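Local coordinates for cytoplasmic protein (Cryptococcus neoformans var. grubii serotype A, PDB 7LPO), which probably hydrolyses the beta-glucosidic bond of steryl glucosides, acting as a sterylglucosidase of glycosyl hydrolase family 5, at residues V31-S35 against V705-I709; F139-D145 against G265-E271; F240-G245 against A411-I416; V695-A701 against Y754-G760. All coordinates share one frame; numbering follows the deposited sequence.

Contact 1 of 4, residues V31-S35 against V705-I709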
loop_
_atom_site.group_PDB
_atom_site.type_symbol
_atom_site.label_atom_id
_atom_site.label_comp_id
_atom_site.label_asym_id
_atom_site.label_seq_id
_atom_site.Cartn_x
_atom_site.Cartn_y
_atom_site.Cartn_z
ATOM N N VAL A 31 -12.293 12.992 21.458
ATOM C CA VAL A 31 -12.539 12.926 22.894
ATOM C C VAL A 31 -13.962 13.309 23.274
ATOM O O VAL A 31 -14.378 13.054 24.410
ATOM C CB VAL A 31 -11.530 13.814 23.647
ATOM C CG1 VAL A 31 -10.097 13.367 23.325
ATOM C CG2 VAL A 31 -11.745 15.279 23.310
ATOM N N ASN A 32 -14.734 13.878 22.354
ATOM C CA ASN A 32 -16.123 14.219 22.625
ATOM C C ASN A 32 -17.098 13.200 22.053
ATOM O O ASN A 32 -18.300 13.478 21.978
ATOM C CB ASN A 32 -16.420 15.615 22.089
ATOM C CG ASN A 32 -15.656 16.694 22.841
ATOM O OD1 ASN A 32 -15.580 16.677 24.070
ATOM N ND2 ASN A 32 -15.075 17.629 22.104
ATOM N N GLY A 33 -16.607 12.028 21.653
ATOM C CA GLY A 33 -17.446 10.944 21.201
ATOM C C GLY A 33 -17.826 10.966 19.735
ATOM O O GLY A 33 -18.548 10.069 19.290
ATOM N N ARG A 34 -17.363 11.941 18.966
ATOM C CA ARG A 34 -17.725 12.005 17.557
ATOM C C ARG A 34 -17.013 10.912 16.770
ATOM O O ARG A 34 -15.814 10.684 16.944
ATOM C CB ARG A 34 -17.370 13.375 16.984
ATOM C CG ARG A 34 -18.126 14.534 17.627
ATOM C CD ARG A 34 -17.980 15.817 16.819
ATOM N NE ARG A 34 -16.578 16.198 16.622
ATOM C CZ ARG A 34 -16.173 17.168 15.808
ATOM N NH1 ARG A 34 -17.054 17.864 15.103
ATOM N NH2 ARG A 34 -14.880 17.444 15.694
ATOM N N SER A 35 -17.764 10.232 15.903
ATOM C CA SER A 35 -17.161 9.279 14.981
ATOM C C SER A 35 -16.409 10.030 13.892
ATOM O O SER A 35 -16.973 10.898 13.223
ATOM C CB SER A 35 -18.225 8.387 14.352
ATOM O OG SER A 35 -18.877 7.598 15.321
ATOM N N VAL A 705 -20.328 20.509 19.943
ATOM C CA VAL A 705 -20.158 19.118 19.527
ATOM C C VAL A 705 -21.244 18.828 18.500
ATOM O O VAL A 705 -22.401 18.577 18.853
ATOM C CB VAL A 705 -20.230 18.140 20.706
ATOM C CG1 VAL A 705 -19.978 16.718 20.240
ATOM C CG2 VAL A 705 -19.215 18.551 21.771
ATOM N N TYR A 706 -20.867 18.847 17.225
ATOM C CA TYR A 706 -21.796 18.728 16.118
ATOM C C TYR A 706 -21.125 17.936 15.005
ATOM O O TYR A 706 -19.930 17.629 15.053
ATOM C CB TYR A 706 -22.211 20.117 15.619
ATOM C CG TYR A 706 -21.008 20.991 15.455
ATOM C CD1 TYR A 706 -20.263 20.951 14.290
ATOM C CD2 TYR A 706 -20.570 21.809 16.488
ATOM C CE1 TYR A 706 -19.132 21.720 14.139
ATOM C CE2 TYR A 706 -19.424 22.589 16.350
ATOM C CZ TYR A 706 -18.717 22.539 15.170
ATOM O OH TYR A 706 -17.582 23.294 14.998
ATOM N N THR A 707 -21.908 17.625 13.983
ATOM C CA THR A 707 -21.420 16.919 12.813
ATOM C C THR A 707 -20.844 17.903 11.801
ATOM O O THR A 707 -21.418 18.969 11.553
ATOM C CB THR A 707 -22.558 16.112 12.193
ATOM O OG1 THR A 707 -23.014 15.140 13.145
ATOM C CG2 THR A 707 -22.121 15.419 10.922
ATOM N N GLU A 708 -19.693 17.540 11.235
ATOM C CA GLU A 708 -18.995 18.345 10.245
ATOM C C GLU A 708 -18.843 17.530 8.972
ATOM O O GLU A 708 -18.392 16.382 9.013
ATOM C CB GLU A 708 -17.611 18.786 10.726
ATOM C CG GLU A 708 -17.628 19.676 11.945
ATOM C CD GLU A 708 -16.230 20.101 12.384
ATOM O OE1 GLU A 708 -15.591 20.891 11.651
ATOM O OE2 GLU A 708 -15.777 19.646 13.460
ATOM N N ILE A 709 -19.211 18.134 7.852
ATOM C CA ILE A 709 -19.194 17.497 6.546
ATOM C C ILE A 709 -18.378 18.374 5.608
ATOM O O ILE A 709 -18.530 19.600 5.605
ATOM C CB ILE A 709 -20.628 17.289 6.004
ATOM C CG1 ILE A 709 -21.293 16.122 6.735
ATOM C CG2 ILE A 709 -20.601 17.072 4.510
ATOM C CD1 ILE A 709 -22.825 16.152 6.685
#

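Contact 2 of 4, residues F139-D145 against G265-E271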
loop_
_atom_site.group_PDB
_atom_site.type_symbol
_atom_site.label_atom_id
_atom_site.label_comp_id
_atom_site.label_asym_id
_atom_site.label_seq_id
_atom_site.Cartn_x
_atom_site.Cartn_y
_atom_site.Cartn_z
ATOM N N PHE A 139 -0.162 8.218 9.461
ATOM C CA PHE A 139 0.386 6.964 9.958
ATOM C C PHE A 139 1.496 6.502 9.021
ATOM O O PHE A 139 1.481 6.763 7.813
ATOM C CB PHE A 139 -0.699 5.882 10.213
ATOM C CG PHE A 139 -1.348 5.308 8.994
ATOM C CD1 PHE A 139 -2.364 5.977 8.361
ATOM C CD2 PHE A 139 -0.999 4.048 8.546
ATOM C CE1 PHE A 139 -2.991 5.429 7.257
ATOM C CE2 PHE A 139 -1.615 3.492 7.446
ATOM C CZ PHE A 139 -2.621 4.176 6.807
ATOM N N MET A 140 2.505 5.888 9.626
ATOM C CA MET A 140 3.773 5.605 8.972
ATOM C C MET A 140 3.735 4.246 8.288
ATOM O O MET A 140 3.290 3.256 8.874
ATOM C CB MET A 140 4.906 5.633 9.997
ATOM C CG MET A 140 4.956 6.863 10.886
ATOM S SD MET A 140 5.116 8.404 9.953
ATOM C CE MET A 140 6.716 8.414 9.336
ATOM N N ASP A 141 4.234 4.195 7.061
ATOM C CA ASP A 141 4.224 2.978 6.254
ATOM C C ASP A 141 5.653 2.563 5.954
ATOM O O ASP A 141 6.306 3.174 5.088
ATOM C CB ASP A 141 3.445 3.210 4.962
ATOM C CG ASP A 141 3.840 2.251 3.843
ATOM O OD1 ASP A 141 4.249 1.096 4.126
ATOM O OD2 ASP A 141 3.735 2.666 2.667
ATOM N N PRO A 142 6.197 1.557 6.656
ATOM C CA PRO A 142 7.460 0.945 6.215
ATOM C C PRO A 142 7.236 0.159 4.934
ATOM O O PRO A 142 6.651 -0.932 4.950
ATOM C CB PRO A 142 7.844 0.026 7.382
ATOM C CG PRO A 142 6.734 0.083 8.344
ATOM C CD PRO A 142 5.572 0.778 7.728
ATOM N N HIS A 143 7.669 0.713 3.813
ATOM C CA HIS A 143 7.172 0.291 2.517
ATOM C C HIS A 143 8.198 -0.553 1.779
ATOM O O HIS A 143 9.402 -0.283 1.830
ATOM C CB HIS A 143 6.793 1.501 1.661
ATOM C CG HIS A 143 5.992 1.140 0.450
ATOM N ND1 HIS A 143 4.617 1.234 0.414
ATOM C CD2 HIS A 143 6.370 0.651 -0.755
ATOM C CE1 HIS A 143 4.183 0.832 -0.767
ATOM N NE2 HIS A 143 5.226 0.466 -1.493
ATOM N N GLN A 144 7.692 -1.561 1.075
ATOM C CA GLN A 144 8.487 -2.407 0.203
ATOM C C GLN A 144 7.575 -2.973 -0.880
ATOM O O GLN A 144 6.355 -3.076 -0.712
ATOM C CB GLN A 144 9.182 -3.536 0.990
ATOM C CG GLN A 144 8.254 -4.642 1.475
ATOM C CD GLN A 144 7.916 -5.662 0.398
ATOM O OE1 GLN A 144 8.732 -5.969 -0.460
ATOM N NE2 GLN A 144 6.711 -6.197 0.452
ATOM N N ASP A 145 8.192 -3.336 -1.997
ATOM C CA ASP A 145 7.542 -4.071 -3.069
ATOM C C ASP A 145 8.550 -5.090 -3.565
ATOM O O ASP A 145 9.681 -4.724 -3.891
ATOM C CB ASP A 145 7.100 -3.151 -4.213
ATOM C CG ASP A 145 6.102 -2.116 -3.772
ATOM O OD1 ASP A 145 4.913 -2.480 -3.597
ATOM O OD2 ASP A 145 6.502 -0.940 -3.605
ATOM N N GLY A 265 -0.119 6.541 14.404
ATOM C CA GLY A 265 0.190 5.126 14.504
ATOM C C GLY A 265 1.121 4.683 13.397
ATOM O O GLY A 265 1.581 5.482 12.572
ATOM N N TRP A 266 1.374 3.377 13.381
ATOM C CA TRP A 266 2.327 2.775 12.464
ATOM C C TRP A 266 1.683 1.583 11.775
ATOM O O TRP A 266 1.058 0.742 12.434
ATOM C CB TRP A 266 3.606 2.343 13.202
ATOM C CG TRP A 266 4.342 3.499 13.804
ATOM C CD1 TRP A 266 3.968 4.220 14.895
ATOM C CD2 TRP A 266 5.570 4.069 13.346
ATOM N NE1 TRP A 266 4.882 5.205 15.146
ATOM C CE2 TRP A 266 5.879 5.136 14.210
ATOM C CE3 TRP A 266 6.440 3.776 12.296
ATOM C CZ2 TRP A 266 7.008 5.922 14.047
ATOM C CZ3 TRP A 266 7.559 4.556 12.129
ATOM C CH2 TRP A 266 7.841 5.614 13.007
ATOM N N ASP A 267 1.816 1.535 10.450
ATOM C CA ASP A 267 1.485 0.356 9.666
ATOM C C ASP A 267 2.566 -0.703 9.857
ATOM O O ASP A 267 3.711 -0.401 10.211
ATOM C CB ASP A 267 1.366 0.716 8.184
ATOM C CG ASP A 267 0.248 -0.049 7.464
ATOM O OD1 ASP A 267 -0.229 -1.087 7.975
ATOM O OD2 ASP A 267 -0.151 0.399 6.367
ATOM N N SER A 268 2.192 -1.960 9.632
ATOM C CA SER A 268 3.182 -3.026 9.619
ATOM C C SER A 268 3.817 -3.115 8.229
ATOM O O SER A 268 3.443 -2.396 7.300
ATOM C CB SER A 268 2.558 -4.347 10.062
ATOM O OG SER A 268 1.466 -4.712 9.258
ATOM N N ILE A 269 4.816 -3.987 8.092
ATOM C CA ILE A 269 5.569 -4.066 6.851
ATOM C C ILE A 269 4.621 -4.223 5.680
ATOM O O ILE A 269 3.726 -5.074 5.689
ATOM C CB ILE A 269 6.574 -5.226 6.918
ATOM C CG1 ILE A 269 7.389 -5.282 5.627
ATOM C CG2 ILE A 269 5.882 -6.540 7.162
ATOM C CD1 ILE A 269 8.641 -6.141 5.756
ATOM N N ASN A 270 4.839 -3.417 4.650
ATOM C CA ASN A 270 3.904 -3.340 3.536
ATOM C C ASN A 270 3.914 -4.621 2.706
ATOM O O ASN A 270 4.980 -5.150 2.379
ATOM C CB ASN A 270 4.258 -2.148 2.650
ATOM C CG ASN A 270 3.265 -1.952 1.518
ATOM O OD1 ASN A 270 2.133 -1.540 1.746
ATOM N ND2 ASN A 270 3.686 -2.251 0.294
ATOM N N GLU A 271 2.708 -5.116 2.377
ATOM C CA GLU A 271 2.459 -6.233 1.460
ATOM C C GLU A 271 3.551 -7.291 1.492
ATOM O O GLU A 271 4.192 -7.572 0.472
ATOM C CB GLU A 271 2.282 -5.688 0.040
ATOM C CG GLU A 271 1.077 -4.750 -0.059
ATOM C CD GLU A 271 0.680 -4.393 -1.477
ATOM O OE1 GLU A 271 1.401 -4.789 -2.426
ATOM O OE2 GLU A 271 -0.361 -3.705 -1.631
HETATM O O HOH W 1 2.781 -0.771 5.404
HETATM O O HOH W 2 3.998 -5.008 -3.246
#

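Contact 3 of 4, residues F240-G245 against A411-I416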
loop_
_atom_site.group_PDB
_atom_site.type_symbol
_atom_site.label_atom_id
_atom_site.label_comp_id
_atom_site.label_asym_id
_atom_site.label_seq_id
_atom_site.Cartn_x
_atom_site.Cartn_y
_atom_site.Cartn_z
ATOM N N PHE A 240 15.623 -4.938 10.247
ATOM C CA PHE A 240 14.477 -4.166 9.770
ATOM C C PHE A 240 13.738 -3.509 10.931
ATOM O O PHE A 240 13.395 -2.323 10.877
ATOM C CB PHE A 240 13.531 -5.066 8.970
ATOM C CG PHE A 240 12.191 -4.441 8.691
ATOM C CD1 PHE A 240 12.067 -3.417 7.766
ATOM C CD2 PHE A 240 11.064 -4.863 9.368
ATOM C CE1 PHE A 240 10.833 -2.832 7.522
ATOM C CE2 PHE A 240 9.842 -4.292 9.127
ATOM C CZ PHE A 240 9.719 -3.280 8.201
ATOM N N ILE A 241 13.489 -4.271 11.995
ATOM C CA ILE A 241 12.797 -3.737 13.163
ATOM C C ILE A 241 13.648 -2.677 13.855
ATOM O O ILE A 241 13.127 -1.663 14.336
ATOM C CB ILE A 241 12.417 -4.894 14.111
ATOM C CG1 ILE A 241 11.394 -5.803 13.412
ATOM C CG2 ILE A 241 11.870 -4.367 15.432
ATOM C CD1 ILE A 241 11.058 -7.084 14.157
ATOM N N ASP A 242 14.968 -2.880 13.895
ATOM C CA ASP A 242 15.850 -1.866 14.469
ATOM C C ASP A 242 15.816 -0.582 13.653
ATOM O O ASP A 242 15.834 0.518 14.213
ATOM C CB ASP A 242 17.289 -2.383 14.544
ATOM C CG ASP A 242 17.533 -3.296 15.734
ATOM O OD1 ASP A 242 16.571 -3.578 16.487
ATOM O OD2 ASP A 242 18.696 -3.749 15.906
ATOM N N ALA A 243 15.804 -0.695 12.325
ATOM C CA ALA A 243 15.842 0.506 11.501
ATOM C C ALA A 243 14.566 1.314 11.667
ATOM O O ALA A 243 14.620 2.529 11.892
ATOM C CB ALA A 243 16.062 0.142 10.038
ATOM N N VAL A 244 13.406 0.662 11.554
ATOM C CA VAL A 244 12.149 1.359 11.821
ATOM C C VAL A 244 12.145 1.885 13.249
ATOM O O VAL A 244 11.735 3.021 13.510
ATOM C CB VAL A 244 10.944 0.438 11.551
ATOM C CG1 VAL A 244 9.620 1.175 11.865
ATOM C CG2 VAL A 244 10.967 -0.050 10.115
ATOM N N GLY A 245 12.634 1.077 14.190
ATOM C CA GLY A 245 12.664 1.507 15.575
ATOM C C GLY A 245 13.501 2.749 15.790
ATOM O O GLY A 245 13.194 3.562 16.663
ATOM N N ALA A 411 6.928 -8.977 17.423
ATOM C CA ALA A 411 8.214 -8.307 17.602
ATOM C C ALA A 411 8.176 -6.878 17.077
ATOM O O ALA A 411 8.649 -5.945 17.740
ATOM C CB ALA A 411 9.325 -9.093 16.898
ATOM N N TYR A 412 7.638 -6.688 15.871
ATOM C CA TYR A 412 7.562 -5.347 15.297
ATOM C C TYR A 412 6.716 -4.429 16.171
ATOM O O TYR A 412 7.150 -3.334 16.545
ATOM C CB TYR A 412 6.991 -5.417 13.875
ATOM C CG TYR A 412 6.728 -4.066 13.248
ATOM C CD1 TYR A 412 7.753 -3.345 12.667
ATOM C CD2 TYR A 412 5.449 -3.503 13.247
ATOM C CE1 TYR A 412 7.532 -2.110 12.094
ATOM C CE2 TYR A 412 5.221 -2.252 12.675
ATOM C CZ TYR A 412 6.274 -1.565 12.102
ATOM O OH TYR A 412 6.083 -0.332 11.517
ATOM N N SER A 413 5.503 -4.870 16.518
ATOM C CA SER A 413 4.571 -3.992 17.221
ATOM C C SER A 413 5.091 -3.619 18.609
ATOM O O SER A 413 4.888 -2.490 19.068
ATOM C CB SER A 413 3.193 -4.655 17.304
ATOM O OG SER A 413 3.218 -5.840 18.075
ATOM N N SER A 414 5.778 -4.542 19.284
ATOM C CA SER A 414 6.358 -4.212 20.583
ATOM C C SER A 414 7.390 -3.099 20.462
ATOM O O SER A 414 7.463 -2.212 21.320
ATOM C CB SER A 414 7.001 -5.446 21.212
ATOM O OG SER A 414 6.034 -6.444 21.439
ATOM N N ARG A 415 8.212 -3.137 19.413
ATOM C CA ARG A 415 9.212 -2.091 19.244
ATOM C C ARG A 415 8.554 -0.746 18.990
ATOM O O ARG A 415 8.997 0.276 19.525
ATOM C CB ARG A 415 10.171 -2.425 18.096
ATOM C CG ARG A 415 11.276 -1.375 17.910
ATOM C CD ARG A 415 12.226 -1.351 19.118
ATOM N NE ARG A 415 12.648 -2.719 19.406
ATOM C CZ ARG A 415 13.680 -3.319 18.818
ATOM N NH1 ARG A 415 14.426 -2.650 17.941
ATOM N NH2 ARG A 415 13.969 -4.580 19.117
ATOM N N ILE A 416 7.502 -0.722 18.172
ATOM C CA ILE A 416 6.806 0.534 17.895
ATOM C C ILE A 416 6.320 1.163 19.194
ATOM O O ILE A 416 6.504 2.361 19.429
ATOM C CB ILE A 416 5.638 0.306 16.917
ATOM C CG1 ILE A 416 6.165 -0.057 15.526
ATOM C CG2 ILE A 416 4.710 1.524 16.908
ATOM C CD1 ILE A 416 6.933 1.026 14.820
HETATM O O HOH W 3 15.422 -6.007 17.045
#

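Contact 4 of 4, residues V695-A701 against Y754-G760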
loop_
_atom_site.group_PDB
_atom_site.type_symbol
_atom_site.label_atom_id
_atom_site.label_comp_id
_atom_site.label_asym_id
_atom_site.label_seq_id
_atom_site.Cartn_x
_atom_site.Cartn_y
_atom_site.Cartn_z
ATOM N N VAL A 695 -28.182 7.839 15.416
ATOM C CA VAL A 695 -27.973 8.685 16.587
ATOM C C VAL A 695 -28.694 8.046 17.768
ATOM O O VAL A 695 -29.896 7.773 17.692
ATOM C CB VAL A 695 -28.482 10.122 16.353
ATOM C CG1 VAL A 695 -28.074 11.044 17.510
ATOM C CG2 VAL A 695 -27.960 10.685 15.032
ATOM N N ARG A 696 -27.965 7.807 18.850
ATOM C CA ARG A 696 -28.507 7.176 20.043
ATOM C C ARG A 696 -28.845 8.224 21.100
ATOM O O ARG A 696 -28.394 9.372 21.046
ATOM C CB ARG A 696 -27.514 6.161 20.620
ATOM C CG ARG A 696 -27.180 5.002 19.685
ATOM C CD ARG A 696 -25.723 4.556 19.837
ATOM N NE ARG A 696 -24.757 5.609 19.507
ATOM C CZ ARG A 696 -23.444 5.412 19.382
ATOM N NH1 ARG A 696 -22.935 4.197 19.549
ATOM N NH2 ARG A 696 -22.641 6.426 19.090
ATOM N N ALA A 697 -29.637 7.801 22.085
ATOM C CA ALA A 697 -30.095 8.721 23.117
ATOM C C ALA A 697 -28.974 9.165 24.046
ATOM O O ALA A 697 -29.096 10.222 24.678
ATOM C CB ALA A 697 -31.215 8.073 23.928
ATOM N N ASP A 698 -27.884 8.404 24.138
ATOM C CA ASP A 698 -26.774 8.763 25.009
ATOM C C ASP A 698 -25.624 9.429 24.260
ATOM O O ASP A 698 -24.565 9.663 24.855
ATOM C CB ASP A 698 -26.264 7.529 25.762
ATOM C CG ASP A 698 -25.968 6.353 24.845
ATOM O OD1 ASP A 698 -26.055 6.512 23.608
ATOM O OD2 ASP A 698 -25.648 5.265 25.368
ATOM N N ASP A 699 -25.806 9.755 22.983
ATOM C CA ASP A 699 -24.776 10.479 22.250
ATOM C C ASP A 699 -24.716 11.930 22.711
ATOM O O ASP A 699 -25.706 12.501 23.172
ATOM C CB ASP A 699 -25.042 10.416 20.747
ATOM C CG ASP A 699 -24.551 9.119 20.128
ATOM O OD1 ASP A 699 -23.458 8.658 20.527
ATOM O OD2 ASP A 699 -25.253 8.557 19.260
ATOM N N ILE A 700 -23.538 12.529 22.566
ATOM C CA ILE A 700 -23.270 13.878 23.049
ATOM C C ILE A 700 -23.400 14.856 21.891
ATOM O O ILE A 700 -22.636 14.786 20.922
ATOM C CB ILE A 700 -21.872 13.981 23.674
ATOM C CG1 ILE A 700 -21.769 13.104 24.919
ATOM C CG2 ILE A 700 -21.559 15.433 23.990
ATOM C CD1 ILE A 700 -20.329 12.888 25.384
ATOM N N ALA A 701 -24.346 15.787 22.009
ATOM C CA ALA A 701 -24.555 16.830 21.015
ATOM C C ALA A 701 -24.815 18.146 21.730
ATOM O O ALA A 701 -25.617 18.200 22.666
ATOM C CB ALA A 701 -25.733 16.501 20.089
ATOM N N TYR A 754 -27.921 18.880 15.840
ATOM C CA TYR A 754 -29.227 18.262 16.014
ATOM C C TYR A 754 -29.332 17.711 17.424
ATOM O O TYR A 754 -28.309 17.395 18.039
ATOM C CB TYR A 754 -29.482 17.146 14.983
ATOM C CG TYR A 754 -28.314 16.227 14.684
ATOM C CD1 TYR A 754 -27.868 15.304 15.620
ATOM C CD2 TYR A 754 -27.684 16.262 13.448
ATOM C CE1 TYR A 754 -26.797 14.461 15.337
ATOM C CE2 TYR A 754 -26.625 15.428 13.157
ATOM C CZ TYR A 754 -26.190 14.527 14.101
ATOM O OH TYR A 754 -25.137 13.699 13.795
ATOM N N PRO A 755 -30.543 17.606 17.968
ATOM C CA PRO A 755 -30.715 16.933 19.260
ATOM C C PRO A 755 -30.783 15.425 19.096
ATOM O O PRO A 755 -31.372 14.909 18.142
ATOM C CB PRO A 755 -32.052 17.487 19.768
ATOM C CG PRO A 755 -32.827 17.762 18.507
ATOM C CD PRO A 755 -31.801 18.209 17.481
ATOM N N VAL A 756 -30.189 14.713 20.047
ATOM C CA VAL A 756 -30.269 13.255 20.035
ATOM C C VAL A 756 -31.699 12.865 20.389
ATOM O O VAL A 756 -32.451 13.691 20.931
ATOM C CB VAL A 756 -29.248 12.624 20.994
ATOM C CG1 VAL A 756 -27.885 13.278 20.799
ATOM C CG2 VAL A 756 -29.710 12.745 22.434
ATOM N N PRO A 757 -32.127 11.640 20.086
ATOM C CA PRO A 757 -33.466 11.210 20.503
ATOM C C PRO A 757 -33.562 11.092 22.016
ATOM O O PRO A 757 -32.596 10.754 22.704
ATOM C CB PRO A 757 -33.640 9.841 19.829
ATOM C CG PRO A 757 -32.555 9.765 18.781
ATOM C CD PRO A 757 -31.427 10.621 19.285
ATOM N N GLY A 758 -34.754 11.382 22.537
ATOM C CA GLY A 758 -34.981 11.205 23.959
ATOM C C GLY A 758 -34.879 9.764 24.406
ATOM O O GLY A 758 -34.621 9.502 25.585
ATOM N N THR A 759 -35.061 8.822 23.486
ATOM C CA THR A 759 -35.024 7.409 23.816
ATOM C C THR A 759 -34.575 6.624 22.593
ATOM O O THR A 759 -34.950 6.948 21.465
ATOM C CB THR A 759 -36.399 6.909 24.276
ATOM O OG1 THR A 759 -36.359 5.488 24.447
ATOM C CG2 THR A 759 -37.478 7.263 23.258
ATOM N N GLY A 760 -33.776 5.594 22.833
ATOM C CA GLY A 760 -33.443 4.640 21.795
ATOM C C GLY A 760 -32.476 5.153 20.756
ATOM O O GLY A 760 -31.470 5.777 21.096
HETATM O O HOH W 4 -31.534 11.838 25.022
#

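Contact 1 of 4, residues V31-S35 against V705-I709
N32 and V705 hold their CA atoms 7.1 Å apart and R34 and T707 theirs 7.8 Å apart, distances too long for main-chain pairing, so side chains have to bridge the two backbones. R34 does most of this. Its aliphatic part runs past V705, with CG 3.9 Å from V705 CG1, and a bend at chi3 (-56°) then turns the guanidinium toward the strand that begins at T707. There NH1 works as a double donor. One bond goes to the main-chain oxygen Y706 O at 2.9 Å, the other to the carboxylate oxygen E708 OE2 at 2.7 Å, and both are nearly straight and lie in the guanidinium plane. E708 OE2 receives NH1 on its anti lone pair, away from the other oxygen, and the two flat groups are turned only 24° from each other. NH2 adds a weak bond to the same oxygen. N32 CB also rests against V705 CG2 at 4.1 Å. NE of R34 is engaged by a second carboxylate, that of D30, so acids on two parts of the chain fix the rotation of the guanidinium. Residues 31-34 lie in the hairpin loop between the antiparallel strands 28-29 and 35-43, and S35 starts the second of them. Strand 707-710, of the C-terminal domain, runs between strands 669-673 and 749-753, and S35 is itself hydrogen-bonded through its backbone to T673.

Contact 2 of 4, residues F139-D145 against G265-E271
The TIM barrel of family 5 places M140 and W266 side by side on neighbouring parallel strands, 137-143 and 263-267; the axes of their segments 139-143 and 265-267 come within 4.5 Å. M140 N donates to G265 O, and D267 N to M140 O at 2.8 Å. The M140 side chain lies over the W266 indole: CG is 3.5 Å from the centroid of the six-membered ring, almost on its normal, and SD stands farther off in a Met-aromatic contact. Beyond the paired residues N270 N donates to P142 O; N270 and E271, following strand 263-267, are consistent with the Asn-Glu pair of family 5 enzymes. E271 OE2 is hydrogen-bonded to H452 ND1 and to a tris molecule, probably from the crystallisation liquor, that may mark a pocket. A water donates to E271 OE1 and D145 OD1, both at 2.7 Å. H143 is fixed at both ring nitrogens, by D141 OD2 and D145 OD2, and the N270 amide, its OD1 held by R100, stacks on the H143 ring, planes 19° apart. Q144 OE1 accepts from W147 N, Q144 NE2 donates to N270 O at 2.8 Å, and N270 ND2 returns a bond to Q144 O at 3.0 Å.

Contact 3 of 4, residues F240-G245 against A411-I416
I241 against A411 and V244 against Y412 form the apolar centre where two helices of the barrel's outer layer, 232-254 and 400-419, run side by side. The axes of segments 240-245 and 411-416 approach to 9.7 Å and are nearly parallel, at 22°. The two branches of I241 divide the work: CD1 reaches A411 CB at 3.8 Å, and CG2 meets R415 CB at 3.7 Å. Closer to the barrel, V244 CG1 sits 3.9 Å from Y412 CE1, the side chains crossing near a right angle, and also touches I416 CD1. Y412 and I416 also pack on W266 of strand 263-267, so this side covers the sheet. At G245, which has no side chain, R415 CG packs against the backbone, 4.0 Å from G245 CA. R415 then folds back, bent at chi2 (66°) and chi3, which lays its guanidinium over I241 CG2, the methyl beneath the centre of one face. This turns its edge to D242: the salt bridge from NH1 to OD1, 2.8 Å, lies in the guanidinium plane but 23° out of the carboxylate plane. A water closes the polar edge, donating to D242 OD1 at 2.7 Å and accepting from R415 NH2 at 2.9 Å.

Contact 4 of 4, residues V695-A701 against Y754-G760
With chi1 at -172°, V695 swings CG1 away from its own backbone nitrogen and into the loop 754-760, while chi1 of -47° turns CG1 of V756 to meet it. The two methyls lie 4.0 Å apart, on side chains that cross at about a right angle. The setting is the C-terminal beta domain of family 5, where strand 689-696 gives way to a type I beta turn from R696 to D699. V695 CG1 also touches P757 CD at 3.8 Å, and the other branch, CG2, leans on Y754 CE1 at 4.0 Å. V756 packs against the turn: its CB and methyls face the carbonyl oxygens of R696, A697 and D699, and CG1 also touches the CB atoms of D699 and A701. The turn is braced from within by D699. Its OD2 takes R696 N at 2.8 Å on the anti side and R696 NE at 3.0 Å on the syn side, both from the same face of the carboxylate, while R696 NH2 adds a weak bond to D699 OD1, making the pair a salt bridge. Gathering these donors around one carboxylate would probably favour its ionised form. At the start of the loop, just after strand 749-753, Y754 OH is hydrogen-bonded to V674 O and T707 OG1. A water links the segments, donating to A697 O at 2.9 Å and to P757 O at 2.8 Å. One direct main-chain bond joins them as well, A697 N to G760 O at 2.9 Å, noticeably bent at 132°.

In the fold
From the N terminus, residues 31-35 open a loop that contact 1 closes only at 705-709, some 670 residues later, tying the start of the barrel to the C-terminal beta domain. Contacts 2 and 3 are both nested inside it, and they cross each other: 139-145 comes first, then 240-245, 265-271 and 411-416. They touch directly, so the helix pair of contact 3 backs the barrel strands of contact 2. Contact 4 follows both in series but crosses contact 1, since 695-701 precedes 705-709 and 754-760 follows it. Contacts 1 and 4 also touch, whereas the nearest atoms of contacts 1 and 2 remain about 15 Å apart.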